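Local coordinates for protein meso-diaminopimelate dehydrogenase (Clostridium tetani, PDB 3WGY) that catalyses the reversible NADP-dependent oxidative deamination of meso-2,6-diaminopimelate, here in a variant holding the keto acid 2-oxo-4-methylpentanoic acid, at residues L154-D158 against N168-Y172; I160-V166 against I214-I218. The protein carries 6 engineered substitutions. All blocks are in the same frame, centred on the assembly; numbering follows the deposited sequence.

Interaction 1: residues L154-D158 against N168-Y172; sequences LGHSD and NGIQY. Engineered in segment 154-158: Leu154 (natural residue Gln). With COI (2-oxo-4-methylpentanoic acid), chain C.
Ser157 and Gln171 join helix 154-158 to the neighbouring strand by one side-chain bond: the backbone N of Gln171 donates to Ser157 OG over 3.2 Å at a fairly bent 151°. The same hydroxyl sits 3.5 Å from Ile170 CA, and this close packing is buried. One residue earlier, His156 presents its imidazole to the Gln171 amide. The glutamine chain bends at chi2 (-91°), bringing NE2 over one ring face, 3.2 Å from His156 CD2, with amide and ring planes 34° apart. Tyr224 and Phe225 make edge-to-face contacts with the same ring. At its edge, in plane, lies carboxylate atom O1 of the bound 2-oxo-4-methylpentanoic acid, to which ND1 donates at 3.2 Å; a weak bond from His156 N reaches O1 as well. Toward its other side the helix makes no contact with the strand: engineered Leu154 is exposed and partly exposed Asp158 points away, while Leu154 CB lies 3.5 Å from ligand C4. With Gly155 N 2.8 Å from O1 and Leu154 N equally near O2, the arrangement is that of a carboxylate site at a helix N-terminus, the helix itself packed on a sheet.

Interaction 2: residues I160-V166 against I214-I218; sequences IRRVQGV and IEQDI
Val163 points its CB at helix 214-218, leading the apolar contact between that helix and the type II beta turn of Val163 to Val166, which follows the end of helix 154-162. Both helices belong to a layer over the mixed sheet of the C-terminal domain: Ile160 and Ile218, one from each helix, touch Val203 on strand 197-205, as does Val166 at the end of the turn. The two methyls of Val163 divide the work. CG1 rests 3.7 Å from Asp217 CB, and CG2 meets Ile218 CG1, the two side chains crossing at about a right angle. Further back, Ile160 CG2 touches Ile218 CD1 and extends the apolar seam into helix 154-162.

Ile214 reaches furthest into the turn. From CB the chain forks. Its CG2 branch runs to Val166 CG2 at 3.5 Å, tighter than usual for two methyls, and lies more loosely by Val163 CG1. The other branch is set by a chi1 of -72°, which puts CG1 anti to its own carbonyl carbon and against the turn, 3.4 Å from Gln164 O. Its tip, CD1, ends 3.3 Å from Gly165 O, flush against the backbone. Gly165 has a phi of 95°, a value suited to glycine at the third position of a type II turn, and having no side chain it lets the isoleucine tip press directly on the peptide.

No direct hydrogen bond crosses the contact, and where Gln164 and Asp217 come near the surface, polar groups meet through solvent instead. One water donates both its hydrogens, to Gln164 O at 2.7 Å and to Asp217 OD2 at 2.8 Å.

The two contacts, whose centres lie 11 Å apart, share helix 154-162: interaction 1 uses its N-terminal turn, interaction 2 its C-terminal end and the turn beyond. Their segments alternate along the chain, in the order 154-158, 160-166, 168-172 and 214-218, within the C-terminal domain. They also touch, through a probable hydrogen bond between Arg161 NE and Asn168 OD1 and through Ile160 CD1 packed on Gln171 CB. Both helices pack on the mixed sheet, helix 154-162 over strands 166-175 and 197-205, helix 211-219 over 197-205 and 230-234. Interaction 1 thus holds the pocket end of helix 154-162 and interaction 2 its far end, where the Ile160 side chain is about 10 Å from the keto acid.

Interaction 1: residues L154-D158 against N168-Y172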
loop_
_atom_site.group_PDB
_atom_site.type_symbol
_atom_site.label_atom_id
_atom_site.label_comp_id
_atom_site.label_asym_id
_atom_site.label_seq_id
_atom_site.Cartn_x
_atom_site.Cartn_y
_atom_site.Cartn_z
ATOM N N LEU B 154 -13.778 21.049 9.517
ATOM C CA LEU B 154 -14.049 22.486 9.451
ATOM C C LEU B 154 -15.514 22.854 9.628
ATOM O O LEU B 154 -15.847 23.709 10.454
ATOM C CB LEU B 154 -13.516 23.070 8.134
ATOM C CG LEU B 154 -13.595 24.590 7.939
ATOM C CD1 LEU B 154 -14.983 24.968 7.456
ATOM C CD2 LEU B 154 -13.240 25.315 9.240
ATOM N N GLY B 155 -16.381 22.212 8.851
ATOM C CA GLY B 155 -17.797 22.498 8.940
ATOM C C GLY B 155 -18.286 22.405 10.368
ATOM O O GLY B 155 -19.000 23.285 10.845
ATOM N N HIS B 156 -17.892 21.337 11.052
ATOM C CA HIS B 156 -18.297 21.113 12.431
ATOM C C HIS B 156 -17.839 22.204 13.398
ATOM O O HIS B 156 -18.566 22.553 14.328
ATOM C CB HIS B 156 -17.797 19.748 12.898
ATOM C CG HIS B 156 -18.456 18.599 12.198
ATOM N ND1 HIS B 156 -18.374 18.414 10.831
ATOM C CD2 HIS B 156 -19.210 17.579 12.675
ATOM C CE1 HIS B 156 -19.047 17.329 10.499
ATOM N NE2 HIS B 156 -19.565 16.805 11.597
ATOM N N SER B 157 -16.639 22.739 13.181
ATOM C CA SER B 157 -16.114 23.798 14.038
ATOM C C SER B 157 -16.932 25.065 13.863
ATOM O O SER B 157 -17.169 25.795 14.824
ATOM C CB SER B 157 -14.645 24.079 13.716
ATOM O OG SER B 157 -13.818 23.038 14.209
ATOM N N ASP B 158 -17.351 25.330 12.627
ATOM C CA ASP B 158 -18.179 26.497 12.343
ATOM C C ASP B 158 -19.546 26.246 12.971
ATOM O O ASP B 158 -20.144 27.145 13.560
ATOM C CB ASP B 158 -18.350 26.696 10.833
ATOM C CG ASP B 158 -17.042 27.003 10.128
ATOM O OD1 ASP B 158 -16.240 27.796 10.671
ATOM O OD2 ASP B 158 -16.826 26.464 9.021
ATOM N N ASN B 168 -15.804 30.238 21.140
ATOM C CA ASN B 168 -14.958 29.652 20.127
ATOM C C ASN B 168 -14.869 28.155 20.414
ATOM O O ASN B 168 -15.283 27.699 21.478
ATOM C CB ASN B 168 -13.575 30.316 20.182
ATOM C CG ASN B 168 -12.761 30.056 18.939
ATOM O OD1 ASN B 168 -13.263 29.493 17.970
ATOM N ND2 ASN B 168 -11.499 30.471 18.952
ATOM N N GLY B 169 -14.353 27.387 19.459
ATOM C CA GLY B 169 -14.248 25.957 19.665
ATOM C C GLY B 169 -13.706 25.191 18.474
ATOM O O GLY B 169 -13.470 25.747 17.406
ATOM N N ILE B 170 -13.511 23.896 18.671
ATOM C CA ILE B 170 -12.995 23.026 17.626
ATOM C C ILE B 170 -13.587 21.626 17.791
ATOM O O ILE B 170 -13.872 21.190 18.908
ATOM C CB ILE B 170 -11.444 22.943 17.706
ATOM C CG1 ILE B 170 -10.885 22.184 16.496
ATOM C CG2 ILE B 170 -11.032 22.231 18.993
ATOM C CD1 ILE B 170 -9.369 22.308 16.335
ATOM N N GLN B 171 -13.778 20.933 16.675
ATOM C CA GLN B 171 -14.323 19.577 16.683
ATOM C C GLN B 171 -13.308 18.604 16.089
ATOM O O GLN B 171 -12.478 18.993 15.269
ATOM C CB GLN B 171 -15.624 19.512 15.854
ATOM C CG GLN B 171 -16.179 18.087 15.643
ATOM C CD GLN B 171 -15.678 17.400 14.370
ATOM O OE1 GLN B 171 -14.598 17.704 13.859
ATOM N NE2 GLN B 171 -16.464 16.451 13.864
ATOM N N TYR B 172 -13.381 17.349 16.521
ATOM C CA TYR B 172 -12.519 16.282 16.025
ATOM C C TYR B 172 -13.372 15.044 15.784
ATOM O O TYR B 172 -14.249 14.725 16.589
ATOM C CB TYR B 172 -11.459 15.878 17.054
ATOM C CG TYR B 172 -10.410 16.913 17.359
ATOM C CD1 TYR B 172 -9.354 17.156 16.475
ATOM C CD2 TYR B 172 -10.464 17.646 18.543
ATOM C CE1 TYR B 172 -8.377 18.103 16.771
ATOM C CE2 TYR B 172 -9.500 18.590 18.847
ATOM C CZ TYR B 172 -8.459 18.812 17.959
ATOM O OH TYR B 172 -7.500 19.735 18.274
HETATM C C1 COI C . -15.790 19.629 7.489
HETATM O O1 COI C . -16.516 19.466 8.489
HETATM O O2 COI C . -14.597 19.247 7.512
HETATM C C2 COI C . -16.348 20.296 6.231
HETATM O O3 COI C . -17.516 20.682 6.164
HETATM C C3 COI C . -15.370 20.466 5.069
HETATM C C4 COI C . -14.790 21.882 5.082
HETATM C C5 COI C . -13.761 22.023 3.959
HETATM C C6 COI C . -15.913 22.901 4.879
#

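Interaction 2: residues I160-V166 against I214-I218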
loop_
_atom_site.group_PDB
_atom_site.type_symbol
_atom_site.label_atom_id
_atom_site.label_comp_id
_atom_site.label_asym_id
_atom_site.label_seq_id
_atom_site.Cartn_x
_atom_site.Cartn_y
_atom_site.Cartn_z
ATOM N N ILE B 160 -20.257 24.419 15.568
ATOM C CA ILE B 160 -20.136 24.583 17.017
ATOM C C ILE B 160 -20.239 26.061 17.385
ATOM O O ILE B 160 -20.915 26.426 18.347
ATOM C CB ILE B 160 -18.774 24.056 17.534
ATOM C CG1 ILE B 160 -18.733 22.535 17.471
ATOM C CG2 ILE B 160 -18.551 24.491 18.967
ATOM C CD1 ILE B 160 -17.387 21.972 17.847
ATOM N N ARG B 161 -19.568 26.907 16.609
ATOM C CA ARG B 161 -19.565 28.345 16.850
ATOM C C ARG B 161 -20.946 28.989 16.708
ATOM O O ARG B 161 -21.178 30.088 17.204
ATOM C CB ARG B 161 -18.581 29.040 15.908
ATOM C CG ARG B 161 -17.122 28.675 16.119
ATOM C CD ARG B 161 -16.221 29.698 15.433
ATOM N NE ARG B 161 -14.806 29.400 15.609
ATOM C CZ ARG B 161 -14.134 28.495 14.905
ATOM N NH1 ARG B 161 -14.750 27.792 13.959
ATOM N NH2 ARG B 161 -12.847 28.291 15.153
ATOM N N ARG B 162 -21.857 28.307 16.026
ATOM C CA ARG B 162 -23.212 28.820 15.845
ATOM C C ARG B 162 -24.067 28.614 17.098
ATOM O O ARG B 162 -25.091 29.278 17.278
ATOM C CB ARG B 162 -23.887 28.121 14.660
ATOM C CG ARG B 162 -23.634 28.766 13.307
ATOM C CD ARG B 162 -24.055 27.832 12.186
ATOM N NE ARG B 162 -22.926 27.516 11.318
ATOM C CZ ARG B 162 -22.749 26.351 10.706
ATOM N NH1 ARG B 162 -23.631 25.369 10.865
ATOM N NH2 ARG B 162 -21.688 26.170 9.930
ATOM N N VAL B 163 -23.641 27.697 17.961
ATOM C CA VAL B 163 -24.379 27.387 19.186
ATOM C C VAL B 163 -24.337 28.512 20.213
ATOM O O VAL B 163 -23.276 29.067 20.508
ATOM C CB VAL B 163 -23.858 26.077 19.824
ATOM C CG1 VAL B 163 -24.502 25.851 21.194
ATOM C CG2 VAL B 163 -24.159 24.909 18.894
ATOM N N GLN B 164 -25.507 28.836 20.756
ATOM C CA GLN B 164 -25.636 29.898 21.746
ATOM C C GLN B 164 -24.743 29.599 22.939
ATOM O O GLN B 164 -24.759 28.489 23.475
ATOM C CB GLN B 164 -27.098 30.015 22.203
ATOM C CG GLN B 164 -28.094 30.279 21.070
ATOM C CD GLN B 164 -28.165 31.747 20.658
ATOM O OE1 GLN B 164 -28.643 32.079 19.569
ATOM N NE2 GLN B 164 -27.705 32.633 21.538
ATOM N N GLY B 165 -23.951 30.587 23.344
ATOM C CA GLY B 165 -23.072 30.404 24.485
ATOM C C GLY B 165 -21.655 29.983 24.142
ATOM O O GLY B 165 -20.786 29.955 25.014
ATOM N N VAL B 166 -21.419 29.648 22.877
ATOM C CA VAL B 166 -20.093 29.227 22.427
ATOM C C VAL B 166 -19.280 30.380 21.841
ATOM O O VAL B 166 -19.616 30.903 20.783
ATOM C CB VAL B 166 -20.196 28.120 21.351
ATOM C CG1 VAL B 166 -18.819 27.850 20.740
ATOM C CG2 VAL B 166 -20.762 26.848 21.971
ATOM N N ILE B 214 -25.155 24.032 26.328
ATOM C CA ILE B 214 -24.315 24.076 25.132
ATOM C C ILE B 214 -24.002 22.640 24.738
ATOM O O ILE B 214 -24.079 22.267 23.567
ATOM C CB ILE B 214 -22.984 24.818 25.410
ATOM C CG1 ILE B 214 -23.242 26.315 25.566
ATOM C CG2 ILE B 214 -21.995 24.556 24.286
ATOM C CD1 ILE B 214 -22.015 27.099 25.996
ATOM N N GLU B 215 -23.666 21.841 25.744
ATOM C CA GLU B 215 -23.333 20.440 25.562
ATOM C C GLU B 215 -24.441 19.677 24.856
ATOM O O GLU B 215 -24.179 18.822 24.005
ATOM C CB GLU B 215 -23.077 19.795 26.919
ATOM C CG GLU B 215 -22.524 18.395 26.852
ATOM C CD GLU B 215 -22.529 17.729 28.203
ATOM O OE1 GLU B 215 -22.621 18.455 29.217
ATOM O OE2 GLU B 215 -22.436 16.488 28.255
ATOM N N GLN B 216 -25.685 19.979 25.212
ATOM C CA GLN B 216 -26.814 19.296 24.606
ATOM C C GLN B 216 -27.206 19.891 23.257
ATOM O O GLN B 216 -27.760 19.193 22.407
ATOM C CB GLN B 216 -27.994 19.284 25.583
ATOM C CG GLN B 216 -27.652 18.593 26.906
ATOM C CD GLN B 216 -27.167 17.159 26.714
ATOM O OE1 GLN B 216 -27.897 16.305 26.217
ATOM N NE2 GLN B 216 -25.928 16.896 27.109
ATOM N N ASP B 217 -26.916 21.171 23.049
ATOM C CA ASP B 217 -27.222 21.792 21.768
ATOM C C ASP B 217 -26.267 21.236 20.711
ATOM O O ASP B 217 -26.632 21.073 19.545
ATOM C CB ASP B 217 -27.065 23.305 21.859
ATOM C CG ASP B 217 -28.167 23.946 22.668
ATOM O OD1 ASP B 217 -28.999 23.194 23.223
ATOM O OD2 ASP B 217 -28.204 25.187 22.752
ATOM N N ILE B 218 -25.042 20.946 21.133
ATOM C CA ILE B 218 -24.036 20.402 20.235
ATOM C C ILE B 218 -24.348 18.941 19.933
ATOM O O ILE B 218 -24.409 18.537 18.770
ATOM C CB ILE B 218 -22.615 20.515 20.852
ATOM C CG1 ILE B 218 -22.176 21.981 20.871
ATOM C CG2 ILE B 218 -21.618 19.697 20.040
ATOM C CD1 ILE B 218 -20.838 22.226 21.540
HETATM O O HOH W 1 -26.425 26.607 24.324
#